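Local coordinates for GRAS family transcription factor containing protein, expressed (Oryza sativa Japonica Group, PDB 5HYZ) that probably acts as a transcription factor in plant development and abiotic stress resistance and binds DNA in vitro, an activity that involves its GRAS domain, the part described here, at residues Y262-E267 with R366-V371; A86-K91 with Y347-V352; T165-F170 with V176-V181; A126-L131 with K172-D177. All coordinates share one frame; numbering follows the deposited sequence.

How the contacts relate
All four contacts are largely buried, but they lie at two places in the GRAS domain. Contacts 1 and 2, centred about 11 and 13 Å from the centre of the chain, adjoin each other: the hydroxyl of Tyr89 in contact 2 packs against Leu265 and Leu368 of contact 1. Contacts 3 and 4, both centred about 25 Å out, share Val176, Asp177 and helix 157-174 and also border the second subunit. Chemistry follows place. Contact 1 is mainly aliphatic, contact 2 combines aromatic stacking with water, contact 3 pairs phenylalanines with an arginine-to-carbonyl bond, and contact 4 sets a leucine against a glutamine committed to the dimer partner.

Contact 1: residues Y262-E267 with R366-V371; sequences YRSLFE and RPLLTV
Ser264 and Arg366 mark the closest backbone approach, their CA atoms 7.5 Å apart, where helix 262-267 passes strand 366-368 with its axis 9.4 Å away. The two directions differ by 80°, so the helix crosses the strand nearly at right angles and meets it with Ser264 and Leu265. Ser264 fills the narrow part. Its CB rests on the branched end of Leu368, 3.6 Å from CD2 and 3.9 Å from CD1, while its OG lies 3.3 Å from CG of Arg366. That CG lies anti to the backbone N (chi1 151°), which puts it against the serine; the bend at chi2 (42°) turns the rest of the chain and the guanidinium aside. The hydroxyl has a weak bond back to Ser260 O within its own helix. Beside the serine, Leu265 and Leu368 run alongside each other in opposed senses, CD2 of the first 4.1 Å from CD1 of the second. Trp363 closes the group, touching Ser264 and Leu368 and giving its NE1 to Glu267 OE1. After Leu368 the strand turns a corner, and Leu368 and Leu369 both lie opposite Leu361, which makes a classic beta bulge. The whole is a helix packed crosswise on the antiparallel part of the mixed sheet, joining the predicted PFYRE and SAW regions on the Rossmann-type core of the GRAS domain.

Contact 2: residues A86-K91 with Y347-V352; sequences ACPYSK and YKYSLV
Pro88, the N-cap residue of helix 89-104, lies over one face of the Tyr349 ring at the start of strand 349-354, so the contact ties a helix start in the predicted VHIID region to the predicted SAW region. CG of Pro88 stands 3.8 Å from the centroid of the Tyr349 ring and only 12° off the normal, a well-centred CH-pi contact; CD of Pro88 lies 3.3 Å from Tyr349 OH. Tyr89 meets the same ring differently. The edge of Tyr349 points at the face of Tyr89 in an offset edge-to-face pair, centroids 5.8 Å apart and planes at 82°, with CE1 of Tyr349 3.6 Å from Tyr89 OH. That hydroxyl is hydrogen-bonded to Ser268, which would help to fix the ring. Cys87 SG stands 3.7 Å from Tyr349 OH. Farther out, a water donates to Ala86 O at 2.8 Å and lies 2.9 Å from Tyr347 OH, joining the last turn of the preceding helix to the strand side. Tyr349 is thus gripped on a face by proline and along an edge by tyrosine, which probably restricts its rotation, while the carbonyl of Ala86 is satisfied by solvent held between the segments.

Contact 3: residues T165-F170 with V176-V181; sequences TRLRDF and VDFEFV
Leu167 and the pair Phe178 and Phe180 make the apolar half of this contact, in which helix 165-170 runs nearly antiparallel to strand 177-181, at 174° with axes 8.5 Å apart. The two phenylalanines, two residues apart, both turn to the helix. Leu167 bridges them: its CB is 3.7 Å from Phe178 CZ, and its CD1 is 3.8 Å from Phe180 CD2. The aliphatic stem of Arg168 adds to this layer, with CG in the plane of the Phe178 ring, at its edge, 3.7 Å from CD2.

The polar half belongs to the end of Arg168. Extended from CG to NE, the chain reaches obliquely across to the strand, where NH2 gives a hydrogen bond to Phe180 O at 3.0 Å, with an N-H...O angle of 152° and the donor tilted 33° from the carbonyl plane. One face of the guanidinium covers Glu179 CA and Phe180 N, so the group lies over the strand backbone, while its NE is held by Asn164 OD1 from the preceding turn. Leu167 also packs on Trp341 of the second subunit. This is the return leg of a beta-alpha-beta unit, strand 141-148, helix 157-174 and strand 177-182, in the parallel part of the mixed sheet of the Rossmann-type fold.

Contact 4: residues A126-L131 with K172-D177; sequences ALLQAL and KLLGVD
Leu128 and Leu174 make the tight part of this small contact between helix 122-132 and the C-terminal end of helix 157-174. CD1 of Leu174 drives into the side of the first helix, 3.5 Å from Leu128 CB and 3.6 Å from Leu128 O, so one methyl touches both the base of a side chain and the backbone behind it. The other methyl, CD2, lies 3.6 Å from OE1 of Gln129. Gln129 starts away from Leu174, its CG anti to the backbone N (chi1 178°), but the bend at chi2 (74°) brings the amide oxygen back beside Leu174, and the two side chains cross at about a right angle. The amide is claimed chiefly by the dimer partner: OE1 is hydrogen-bonded to Ser334 OG of the second subunit, and this Ser334 of the second subunit also packs on Leu174.

Beyond Leu174 the contact opens out. Val176 turns its CB toward helix 122-132, yet its side chain comes no nearer than 4.6 Å. Lys172 and Gly175 lie at the exposed end of the helix, where Gly175, at a phi of 73°, completes a Schellman motif that turns the chain toward strand 177-182; its N bonds to Lys172 O at 3.1 Å. The carbonyl of Leu174 is taken by Lys138 NZ. The buried leucine beside an exposed glycine turn thus joins two neighbouring helices, which follow strands 110-118 and 141-148 respectively, on one side of the parallel part of the mixed sheet of the Rossmann-type fold.

Contact 1: residues Y262-E267 with R366-V371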
loop_
_atom_site.group_PDB
_atom_site.type_symbol
_atom_site.label_atom_id
_atom_site.label_comp_id
_atom_site.label_asym_id
_atom_site.label_seq_id
_atom_site.Cartn_x
_atom_site.Cartn_y
_atom_site.Cartn_z
ATOM N N TYR A 262 -8.918 21.263 -8.129
ATOM C CA TYR A 262 -9.353 20.892 -6.787
ATOM C C TYR A 262 -10.664 20.091 -6.814
ATOM O O TYR A 262 -10.903 19.279 -5.929
ATOM C CB TYR A 262 -9.451 22.161 -5.896
ATOM C CG TYR A 262 -8.067 22.519 -5.388
ATOM C CD1 TYR A 262 -7.442 21.733 -4.420
ATOM C CD2 TYR A 262 -7.346 23.586 -5.947
ATOM C CE1 TYR A 262 -6.149 22.008 -4.018
ATOM C CE2 TYR A 262 -6.093 23.880 -5.529
ATOM C CZ TYR A 262 -5.488 23.064 -4.560
ATOM O OH TYR A 262 -4.207 23.308 -4.159
ATOM N N ARG A 263 -11.504 20.285 -7.826
ATOM C CA ARG A 263 -12.699 19.430 -7.932
ATOM C C ARG A 263 -12.290 17.959 -8.022
ATOM O O ARG A 263 -12.808 17.111 -7.289
ATOM C CB ARG A 263 -13.549 19.797 -9.158
ATOM C CG ARG A 263 -14.898 19.057 -9.157
ATOM C CD ARG A 263 -15.642 19.101 -10.481
ATOM N NE ARG A 263 -14.968 18.325 -11.520
ATOM C CZ ARG A 263 -15.404 18.201 -12.777
ATOM N NH1 ARG A 263 -16.538 18.794 -13.177
ATOM N NH2 ARG A 263 -14.699 17.475 -13.641
ATOM N N SER A 264 -11.306 17.670 -8.877
ATOM C CA SER A 264 -10.808 16.275 -8.942
ATOM C C SER A 264 -10.231 15.792 -7.610
ATOM O O SER A 264 -10.576 14.674 -7.162
ATOM C CB SER A 264 -9.751 16.125 -10.060
ATOM O OG SER A 264 -10.281 16.624 -11.262
ATOM N N LEU A 265 -9.369 16.597 -6.960
ATOM C CA LEU A 265 -8.840 16.199 -5.645
ATOM C C LEU A 265 -9.944 15.920 -4.595
ATOM O O LEU A 265 -9.905 14.914 -3.834
ATOM C CB LEU A 265 -7.907 17.260 -5.045
ATOM C CG LEU A 265 -6.528 17.350 -5.706
ATOM C CD1 LEU A 265 -5.785 18.547 -5.163
ATOM C CD2 LEU A 265 -5.767 16.036 -5.435
ATOM N N PHE A 266 -10.910 16.841 -4.520
ATOM C CA PHE A 266 -12.013 16.693 -3.545
ATOM C C PHE A 266 -12.813 15.433 -3.818
ATOM O O PHE A 266 -13.186 14.731 -2.864
ATOM C CB PHE A 266 -12.942 17.935 -3.557
ATOM C CG PHE A 266 -12.445 19.056 -2.661
ATOM C CD1 PHE A 266 -11.220 19.674 -2.904
ATOM C CD2 PHE A 266 -13.205 19.496 -1.580
ATOM C CE1 PHE A 266 -10.753 20.691 -2.081
ATOM C CE2 PHE A 266 -12.758 20.513 -0.754
ATOM C CZ PHE A 266 -11.546 21.121 -0.997
ATOM N N GLU A 267 -13.092 15.157 -5.094
ATOM C CA GLU A 267 -13.807 13.934 -5.457
ATOM C C GLU A 267 -13.028 12.656 -5.068
ATOM O O GLU A 267 -13.610 11.681 -4.545
ATOM C CB GLU A 267 -14.121 13.907 -6.929
ATOM C CG GLU A 267 -15.237 14.836 -7.347
ATOM C CD GLU A 267 -15.443 14.873 -8.857
ATOM O OE1 GLU A 267 -14.973 13.908 -9.527
ATOM O OE2 GLU A 267 -16.062 15.856 -9.384
ATOM N N ARG A 366 -8.407 13.469 -15.861
ATOM C CA ARG A 366 -7.781 14.767 -15.650
ATOM C C ARG A 366 -6.458 14.566 -14.881
ATOM O O ARG A 366 -6.497 14.145 -13.749
ATOM C CB ARG A 366 -8.756 15.670 -14.868
ATOM C CG ARG A 366 -8.249 16.818 -13.913
ATOM C CD ARG A 366 -7.108 17.626 -14.451
ATOM N NE ARG A 366 -6.917 18.961 -13.872
ATOM C CZ ARG A 366 -5.784 19.631 -14.075
ATOM N NH1 ARG A 366 -4.811 19.033 -14.780
ATOM N NH2 ARG A 366 -5.596 20.862 -13.603
ATOM N N PRO A 367 -5.340 14.889 -15.507
ATOM C CA PRO A 367 -4.005 14.711 -14.905
ATOM C C PRO A 367 -3.916 15.516 -13.620
ATOM O O PRO A 367 -4.301 16.690 -13.658
ATOM C CB PRO A 367 -3.051 15.278 -15.978
ATOM C CG PRO A 367 -3.822 15.257 -17.240
ATOM C CD PRO A 367 -5.269 15.337 -16.911
ATOM N N LEU A 368 -3.414 14.936 -12.525
ATOM C CA LEU A 368 -3.313 15.665 -11.275
ATOM C C LEU A 368 -1.894 15.769 -10.773
ATOM O O LEU A 368 -1.509 16.814 -10.208
ATOM C CB LEU A 368 -4.137 15.005 -10.176
ATOM C CG LEU A 368 -5.647 15.017 -10.380
ATOM C CD1 LEU A 368 -6.324 14.402 -9.182
ATOM C CD2 LEU A 368 -6.187 16.464 -10.654
ATOM N N LEU A 369 -1.134 14.691 -10.948
ATOM C CA LEU A 369 0.273 14.672 -10.354
ATOM C C LEU A 369 1.172 14.107 -11.429
ATOM O O LEU A 369 0.954 12.977 -11.891
ATOM C CB LEU A 369 0.344 13.793 -9.102
ATOM C CG LEU A 369 1.531 14.131 -8.178
ATOM C CD1 LEU A 369 1.373 13.338 -6.907
ATOM C CD2 LEU A 369 2.836 13.763 -8.782
ATOM N N THR A 370 2.152 14.871 -11.873
ATOM C CA THR A 370 2.965 14.496 -13.027
ATOM C C THR A 370 4.418 14.246 -12.655
ATOM O O THR A 370 5.010 15.034 -11.906
ATOM C CB THR A 370 2.847 15.625 -14.045
ATOM O OG1 THR A 370 1.432 15.807 -14.275
ATOM C CG2 THR A 370 3.539 15.329 -15.330
ATOM N N VAL A 371 5.015 13.200 -13.212
ATOM C CA VAL A 371 6.396 12.865 -12.899
ATOM C C VAL A 371 7.170 12.864 -14.201
ATOM O O VAL A 371 6.650 12.453 -15.255
ATOM C CB VAL A 371 6.500 11.477 -12.223
ATOM C CG1 VAL A 371 7.997 11.061 -12.049
ATOM C CG2 VAL A 371 5.901 11.596 -10.777
#

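Contact 2: residues A86-K91 with Y347-V352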
loop_
_atom_site.group_PDB
_atom_site.type_symbol
_atom_site.label_atom_id
_atom_site.label_comp_id
_atom_site.label_asym_id
_atom_site.label_seq_id
_atom_site.Cartn_x
_atom_site.Cartn_y
_atom_site.Cartn_z
ATOM N N ALA A 86 -5.032 7.749 2.111
ATOM C CA ALA A 86 -6.287 7.634 1.373
ATOM C C ALA A 86 -6.121 7.550 -0.138
ATOM O O ALA A 86 -7.016 7.086 -0.851
ATOM C CB ALA A 86 -7.180 8.835 1.713
ATOM N N CYS A 87 -5.009 8.068 -0.638
ATOM C CA CYS A 87 -4.832 8.286 -2.064
ATOM C C CYS A 87 -3.450 7.788 -2.491
ATOM O O CYS A 87 -2.542 7.719 -1.664
ATOM C CB CYS A 87 -4.940 9.770 -2.385
ATOM S SG CYS A 87 -6.566 10.501 -1.913
ATOM N N PRO A 88 -3.285 7.477 -3.764
ATOM C CA PRO A 88 -2.016 6.920 -4.258
ATOM C C PRO A 88 -1.018 7.960 -4.773
ATOM O O PRO A 88 0.037 7.560 -5.333
ATOM C CB PRO A 88 -2.465 6.031 -5.412
ATOM C CG PRO A 88 -3.665 6.742 -5.966
ATOM C CD PRO A 88 -4.373 7.326 -4.758
ATOM N N TYR A 89 -1.317 9.251 -4.589
ATOM C CA TYR A 89 -0.477 10.329 -5.128
ATOM C C TYR A 89 1.003 10.225 -4.767
ATOM O O TYR A 89 1.855 10.186 -5.682
ATOM C CB TYR A 89 -1.027 11.713 -4.686
ATOM C CG TYR A 89 -2.487 11.927 -5.119
ATOM C CD1 TYR A 89 -2.842 11.892 -6.453
ATOM C CD2 TYR A 89 -3.490 12.156 -4.181
ATOM C CE1 TYR A 89 -4.181 12.047 -6.862
ATOM C CE2 TYR A 89 -4.835 12.333 -4.578
ATOM C CZ TYR A 89 -5.165 12.277 -5.900
ATOM O OH TYR A 89 -6.477 12.458 -6.325
ATOM N N SER A 90 1.341 10.160 -3.479
ATOM C CA SER A 90 2.749 10.171 -3.133
ATOM C C SER A 90 3.428 8.862 -3.533
ATOM O O SER A 90 4.578 8.865 -3.967
ATOM C CB SER A 90 2.975 10.473 -1.618
ATOM O OG SER A 90 2.459 9.402 -0.820
ATOM N N LYS A 91 2.733 7.736 -3.442
ATOM C CA LYS A 91 3.359 6.503 -3.797
ATOM C C LYS A 91 3.640 6.481 -5.301
ATOM O O LYS A 91 4.698 6.016 -5.745
ATOM C CB LYS A 91 2.474 5.290 -3.369
ATOM C CG LYS A 91 3.227 3.956 -3.488
ATOM C CD LYS A 91 2.706 2.860 -2.541
ATOM C CE LYS A 91 3.617 1.605 -2.543
ATOM N NZ LYS A 91 2.859 0.286 -2.626
ATOM N N TYR A 347 -13.227 3.967 -7.707
ATOM C CA TYR A 347 -12.107 4.909 -7.901
ATOM C C TYR A 347 -11.915 5.206 -9.373
ATOM O O TYR A 347 -12.216 4.378 -10.218
ATOM C CB TYR A 347 -10.829 4.348 -7.291
ATOM C CG TYR A 347 -10.864 4.282 -5.784
ATOM C CD1 TYR A 347 -10.517 5.378 -5.029
ATOM C CD2 TYR A 347 -11.233 3.111 -5.117
ATOM C CE1 TYR A 347 -10.524 5.313 -3.628
ATOM C CE2 TYR A 347 -11.257 3.041 -3.726
ATOM C CZ TYR A 347 -10.887 4.146 -2.999
ATOM O OH TYR A 347 -10.866 4.124 -1.628
ATOM N N LYS A 348 -11.436 6.401 -9.701
ATOM C CA LYS A 348 -11.371 6.821 -11.086
ATOM C C LYS A 348 -9.935 7.194 -11.460
ATOM O O LYS A 348 -9.724 8.092 -12.242
ATOM C CB LYS A 348 -12.278 8.040 -11.341
ATOM C CG LYS A 348 -13.727 7.840 -10.811
ATOM C CD LYS A 348 -14.320 6.612 -11.420
ATOM C CE LYS A 348 -15.756 6.364 -10.910
ATOM N NZ LYS A 348 -16.236 4.931 -11.066
ATOM N N TYR A 349 -8.958 6.483 -10.889
ATOM C CA TYR A 349 -7.559 6.746 -11.253
ATOM C C TYR A 349 -7.156 6.125 -12.552
ATOM O O TYR A 349 -7.582 5.001 -12.884
ATOM C CB TYR A 349 -6.628 6.232 -10.149
ATOM C CG TYR A 349 -6.785 6.984 -8.858
ATOM C CD1 TYR A 349 -6.427 8.357 -8.744
ATOM C CD2 TYR A 349 -7.265 6.336 -7.735
ATOM C CE1 TYR A 349 -6.547 9.024 -7.534
ATOM C CE2 TYR A 349 -7.390 7.006 -6.536
ATOM C CZ TYR A 349 -7.054 8.373 -6.456
ATOM O OH TYR A 349 -7.195 9.009 -5.237
ATOM N N SER A 350 -6.342 6.833 -13.316
ATOM C CA SER A 350 -5.722 6.247 -14.512
ATOM C C SER A 350 -4.428 6.944 -14.781
ATOM O O SER A 350 -4.134 7.932 -14.119
ATOM C CB SER A 350 -6.627 6.381 -15.775
ATOM O OG SER A 350 -6.699 7.723 -16.211
ATOM N N LEU A 351 -3.665 6.442 -15.737
ATOM C CA LEU A 351 -2.401 7.097 -16.118
ATOM C C LEU A 351 -2.551 7.777 -17.434
ATOM O O LEU A 351 -3.137 7.225 -18.364
ATOM C CB LEU A 351 -1.253 6.070 -16.200
ATOM C CG LEU A 351 -0.677 5.394 -14.965
ATOM C CD1 LEU A 351 -0.406 6.400 -13.826
ATOM C CD2 LEU A 351 -1.499 4.257 -14.435
ATOM N N VAL A 352 -2.020 8.977 -17.542
ATOM C CA VAL A 352 -2.068 9.778 -18.783
ATOM C C VAL A 352 -0.690 10.242 -19.185
ATOM O O VAL A 352 0.055 10.771 -18.341
ATOM C CB VAL A 352 -2.982 11.003 -18.579
ATOM C CG1 VAL A 352 -2.810 12.016 -19.700
ATOM C CG2 VAL A 352 -4.445 10.523 -18.471
HETATM O O HOH W 1 -8.589 8.225 -3.434
HETATM O O HOH W 2 -8.332 4.690 -0.298
#

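Contact 3: residues T165-F170 with V176-V181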
loop_
_atom_site.group_PDB
_atom_site.type_symbol
_atom_site.label_atom_id
_atom_site.label_comp_id
_atom_site.label_asym_id
_atom_site.label_seq_id
_atom_site.Cartn_x
_atom_site.Cartn_y
_atom_site.Cartn_z
ATOM N N THR A 165 17.983 7.886 11.317
ATOM C CA THR A 165 18.117 6.628 12.036
ATOM C C THR A 165 17.387 5.494 11.366
ATOM O O THR A 165 17.945 4.424 11.169
ATOM C CB THR A 165 17.602 6.787 13.470
ATOM O OG1 THR A 165 18.549 7.670 14.104
ATOM C CG2 THR A 165 17.634 5.455 14.203
ATOM N N ARG A 166 16.163 5.781 10.956
ATOM C CA ARG A 166 15.378 4.723 10.341
ATOM C C ARG A 166 15.988 4.223 9.028
ATOM O O ARG A 166 16.032 3.011 8.774
ATOM C CB ARG A 166 13.957 5.250 10.146
ATOM C CG ARG A 166 12.928 4.252 10.412
ATOM C CD ARG A 166 11.499 4.809 10.272
ATOM N NE ARG A 166 10.628 3.649 10.106
ATOM C CZ ARG A 166 9.347 3.712 9.777
ATOM N NH1 ARG A 166 8.790 4.887 9.559
ATOM N NH2 ARG A 166 8.653 2.602 9.657
ATOM N N LEU A 167 16.466 5.144 8.180
ATOM C CA LEU A 167 17.096 4.726 6.939
ATOM C C LEU A 167 18.417 3.996 7.151
ATOM O O LEU A 167 18.747 3.038 6.456
ATOM C CB LEU A 167 17.383 5.909 5.995
ATOM C CG LEU A 167 16.099 6.539 5.428
ATOM C CD1 LEU A 167 16.491 7.859 4.698
ATOM C CD2 LEU A 167 15.488 5.540 4.384
ATOM N N ARG A 168 19.205 4.445 8.144
ATOM C CA ARG A 168 20.466 3.752 8.396
ATOM C C ARG A 168 20.213 2.343 8.936
ATOM O O ARG A 168 20.910 1.402 8.543
ATOM C CB ARG A 168 21.321 4.574 9.419
ATOM C CG ARG A 168 21.976 5.805 8.763
ATOM C CD ARG A 168 22.658 6.733 9.911
ATOM N NE ARG A 168 23.280 7.946 9.282
ATOM C CZ ARG A 168 24.489 7.952 8.754
ATOM N NH1 ARG A 168 25.237 6.831 8.768
ATOM N NH2 ARG A 168 24.956 9.074 8.216
ATOM N N ASP A 169 19.189 2.185 9.786
ATOM C CA ASP A 169 18.851 0.818 10.302
ATOM C C ASP A 169 18.409 -0.085 9.138
ATOM O O ASP A 169 18.761 -1.282 9.020
ATOM C CB ASP A 169 17.757 0.866 11.378
ATOM C CG ASP A 169 18.256 1.487 12.705
ATOM O OD1 ASP A 169 19.490 1.663 12.873
ATOM O OD2 ASP A 169 17.401 1.833 13.538
ATOM N N PHE A 170 17.645 0.522 8.208
ATOM C CA PHE A 170 17.194 -0.268 7.041
ATOM C C PHE A 170 18.322 -0.723 6.142
ATOM O O PHE A 170 18.404 -1.892 5.662
ATOM C CB PHE A 170 16.178 0.601 6.260
ATOM C CG PHE A 170 15.444 -0.146 5.155
ATOM C CD1 PHE A 170 14.419 -1.002 5.478
ATOM C CD2 PHE A 170 15.791 0.039 3.802
ATOM C CE1 PHE A 170 13.750 -1.701 4.496
ATOM C CE2 PHE A 170 15.121 -0.696 2.798
ATOM C CZ PHE A 170 14.081 -1.532 3.175
ATOM N N VAL A 176 24.348 -2.861 2.912
ATOM C CA VAL A 176 24.976 -1.813 2.046
ATOM C C VAL A 176 25.536 -0.664 2.848
ATOM O O VAL A 176 24.921 -0.257 3.844
ATOM C CB VAL A 176 23.990 -1.208 1.024
ATOM C CG1 VAL A 176 23.406 -2.259 0.199
ATOM C CG2 VAL A 176 22.860 -0.584 1.712
ATOM N N ASP A 177 26.723 -0.180 2.436
ATOM C CA ASP A 177 27.338 1.002 3.095
ATOM C C ASP A 177 26.464 2.206 2.785
ATOM O O ASP A 177 26.136 2.431 1.609
ATOM C CB ASP A 177 28.773 1.206 2.595
ATOM C CG ASP A 177 29.552 2.334 3.341
ATOM O OD1 ASP A 177 29.213 2.692 4.497
ATOM O OD2 ASP A 177 30.556 2.830 2.754
ATOM N N PHE A 178 26.066 2.940 3.820
ATOM C CA PHE A 178 25.046 3.977 3.637
ATOM C C PHE A 178 25.340 5.201 4.508
ATOM O O PHE A 178 25.740 5.064 5.650
ATOM C CB PHE A 178 23.662 3.398 3.993
ATOM C CG PHE A 178 22.555 4.410 3.973
ATOM C CD1 PHE A 178 21.959 4.779 2.755
ATOM C CD2 PHE A 178 22.109 4.967 5.157
ATOM C CE1 PHE A 178 20.925 5.731 2.722
ATOM C CE2 PHE A 178 21.091 5.939 5.163
ATOM C CZ PHE A 178 20.479 6.318 3.937
ATOM N N GLU A 179 25.036 6.396 4.006
ATOM C CA GLU A 179 25.103 7.608 4.826
ATOM C C GLU A 179 23.925 8.506 4.485
ATOM O O GLU A 179 23.525 8.551 3.322
ATOM C CB GLU A 179 26.383 8.405 4.538
ATOM C CG GLU A 179 27.619 7.520 4.599
ATOM C CD GLU A 179 28.921 8.285 4.382
ATOM O OE1 GLU A 179 28.900 9.434 3.859
ATOM O OE2 GLU A 179 29.971 7.715 4.735
ATOM N N PHE A 180 23.432 9.229 5.470
ATOM C CA PHE A 180 22.392 10.267 5.288
ATOM C C PHE A 180 22.857 11.500 6.053
ATOM O O PHE A 180 23.242 11.376 7.242
ATOM C CB PHE A 180 21.051 9.798 5.865
ATOM C CG PHE A 180 19.924 10.835 5.769
ATOM C CD1 PHE A 180 19.776 11.860 6.728
ATOM C CD2 PHE A 180 19.006 10.771 4.716
ATOM C CE1 PHE A 180 18.792 12.812 6.630
ATOM C CE2 PHE A 180 17.974 11.698 4.614
ATOM C CZ PHE A 180 17.867 12.743 5.572
ATOM N N VAL A 181 22.806 12.660 5.399
ATOM C CA VAL A 181 23.030 13.916 6.126
ATOM C C VAL A 181 22.001 14.943 5.698
ATOM O O VAL A 181 21.532 14.888 4.544
ATOM C CB VAL A 181 24.508 14.410 5.841
ATOM C CG1 VAL A 181 24.674 14.906 4.422
ATOM C CG2 VAL A 181 24.827 15.535 6.705
#

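Contact 4: residues A126-L131 with K172-D177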
loop_
_atom_site.group_PDB
_atom_site.type_symbol
_atom_site.label_atom_id
_atom_site.label_comp_id
_atom_site.label_asym_id
_atom_site.label_seq_id
_atom_site.Cartn_x
_atom_site.Cartn_y
_atom_site.Cartn_z
ATOM N N ALA A 126 12.327 2.599 -0.158
ATOM C CA ALA A 126 11.941 1.865 -1.359
ATOM C C ALA A 126 13.093 1.782 -2.367
ATOM O O ALA A 126 13.355 0.721 -3.014
ATOM C CB ALA A 126 10.657 2.521 -1.977
ATOM N N LEU A 127 13.793 2.903 -2.561
ATOM C CA LEU A 127 14.879 2.894 -3.504
ATOM C C LEU A 127 16.022 1.976 -3.028
ATOM O O LEU A 127 16.635 1.274 -3.814
ATOM C CB LEU A 127 15.460 4.342 -3.696
ATOM C CG LEU A 127 16.568 4.326 -4.770
ATOM C CD1 LEU A 127 16.006 4.222 -6.225
ATOM C CD2 LEU A 127 17.412 5.622 -4.732
ATOM N N LEU A 128 16.324 2.013 -1.743
ATOM C CA LEU A 128 17.395 1.132 -1.225
ATOM C C LEU A 128 17.054 -0.342 -1.511
ATOM O O LEU A 128 17.882 -1.125 -1.961
ATOM C CB LEU A 128 17.548 1.346 0.278
ATOM C CG LEU A 128 18.315 2.649 0.639
ATOM C CD1 LEU A 128 18.196 2.950 2.185
ATOM C CD2 LEU A 128 19.775 2.530 0.177
ATOM N N GLN A 129 15.825 -0.705 -1.213
ATOM C CA GLN A 129 15.402 -2.093 -1.521
ATOM C C GLN A 129 15.571 -2.437 -3.003
ATOM O O GLN A 129 16.112 -3.522 -3.400
ATOM C CB GLN A 129 13.951 -2.260 -1.091
ATOM C CG GLN A 129 13.330 -3.701 -1.396
ATOM C CD GLN A 129 13.869 -4.739 -0.453
ATOM O OE1 GLN A 129 14.380 -4.428 0.614
ATOM N NE2 GLN A 129 13.758 -6.023 -0.851
ATOM N N ALA A 130 15.147 -1.492 -3.852
ATOM C CA ALA A 130 15.292 -1.698 -5.295
ATOM C C ALA A 130 16.742 -1.775 -5.757
ATOM O O ALA A 130 17.079 -2.642 -6.553
ATOM C CB ALA A 130 14.521 -0.587 -6.067
ATOM N N LEU A 131 17.618 -0.895 -5.251
ATOM C CA LEU A 131 19.029 -0.914 -5.595
ATOM C C LEU A 131 19.659 -2.237 -5.161
ATOM O O LEU A 131 20.548 -2.754 -5.844
ATOM C CB LEU A 131 19.797 0.278 -4.910
ATOM C CG LEU A 131 19.455 1.653 -5.536
ATOM C CD1 LEU A 131 19.964 2.828 -4.660
ATOM C CD2 LEU A 131 20.028 1.711 -6.938
ATOM N N LYS A 172 21.333 -1.241 7.023
ATOM C CA LYS A 172 22.045 -2.387 7.665
ATOM C C LYS A 172 21.423 -3.739 7.263
ATOM O O LYS A 172 22.160 -4.716 6.998
ATOM C CB LYS A 172 22.021 -2.254 9.160
ATOM C CG LYS A 172 22.940 -1.132 9.582
ATOM C CD LYS A 172 22.775 -0.947 11.089
ATOM C CE LYS A 172 23.606 0.245 11.585
ATOM N NZ LYS A 172 23.062 0.578 12.918
ATOM N N LEU A 173 20.092 -3.758 7.169
ATOM C CA LEU A 173 19.404 -5.017 6.782
ATOM C C LEU A 173 19.584 -5.390 5.312
ATOM O O LEU A 173 19.226 -6.493 4.896
ATOM C CB LEU A 173 17.917 -4.891 7.060
ATOM C CG LEU A 173 17.523 -4.624 8.490
ATOM C CD1 LEU A 173 15.999 -4.528 8.551
ATOM C CD2 LEU A 173 18.065 -5.681 9.407
ATOM N N LEU A 174 20.130 -4.463 4.512
ATOM C CA LEU A 174 20.555 -4.788 3.148
ATOM C C LEU A 174 22.017 -5.075 2.945
ATOM O O LEU A 174 22.419 -5.394 1.827
ATOM C CB LEU A 174 20.197 -3.616 2.190
ATOM C CG LEU A 174 18.742 -3.148 2.245
ATOM C CD1 LEU A 174 18.647 -1.744 1.553
ATOM C CD2 LEU A 174 17.810 -4.137 1.565
ATOM N N GLY A 175 22.847 -4.859 3.981
ATOM C CA GLY A 175 24.258 -5.116 3.817
ATOM C C GLY A 175 24.908 -4.060 2.942
ATOM O O GLY A 175 25.906 -4.333 2.280
ATOM N N VAL A 176 24.348 -2.861 2.912
ATOM C CA VAL A 176 24.976 -1.813 2.046
ATOM C C VAL A 176 25.536 -0.664 2.848
ATOM O O VAL A 176 24.921 -0.257 3.844
ATOM C CB VAL A 176 23.990 -1.208 1.024
ATOM C CG1 VAL A 176 23.406 -2.259 0.199
ATOM C CG2 VAL A 176 22.860 -0.584 1.712
ATOM N N ASP A 177 26.723 -0.180 2.436
ATOM C CA ASP A 177 27.338 1.002 3.095
ATOM C C ASP A 177 26.464 2.206 2.785
ATOM O O ASP A 177 26.136 2.431 1.609
ATOM C CB ASP A 177 28.773 1.206 2.595
ATOM C CG ASP A 177 29.552 2.334 3.341
ATOM O OD1 ASP A 177 29.213 2.692 4.497
ATOM O OD2 ASP A 177 30.556 2.830 2.754
#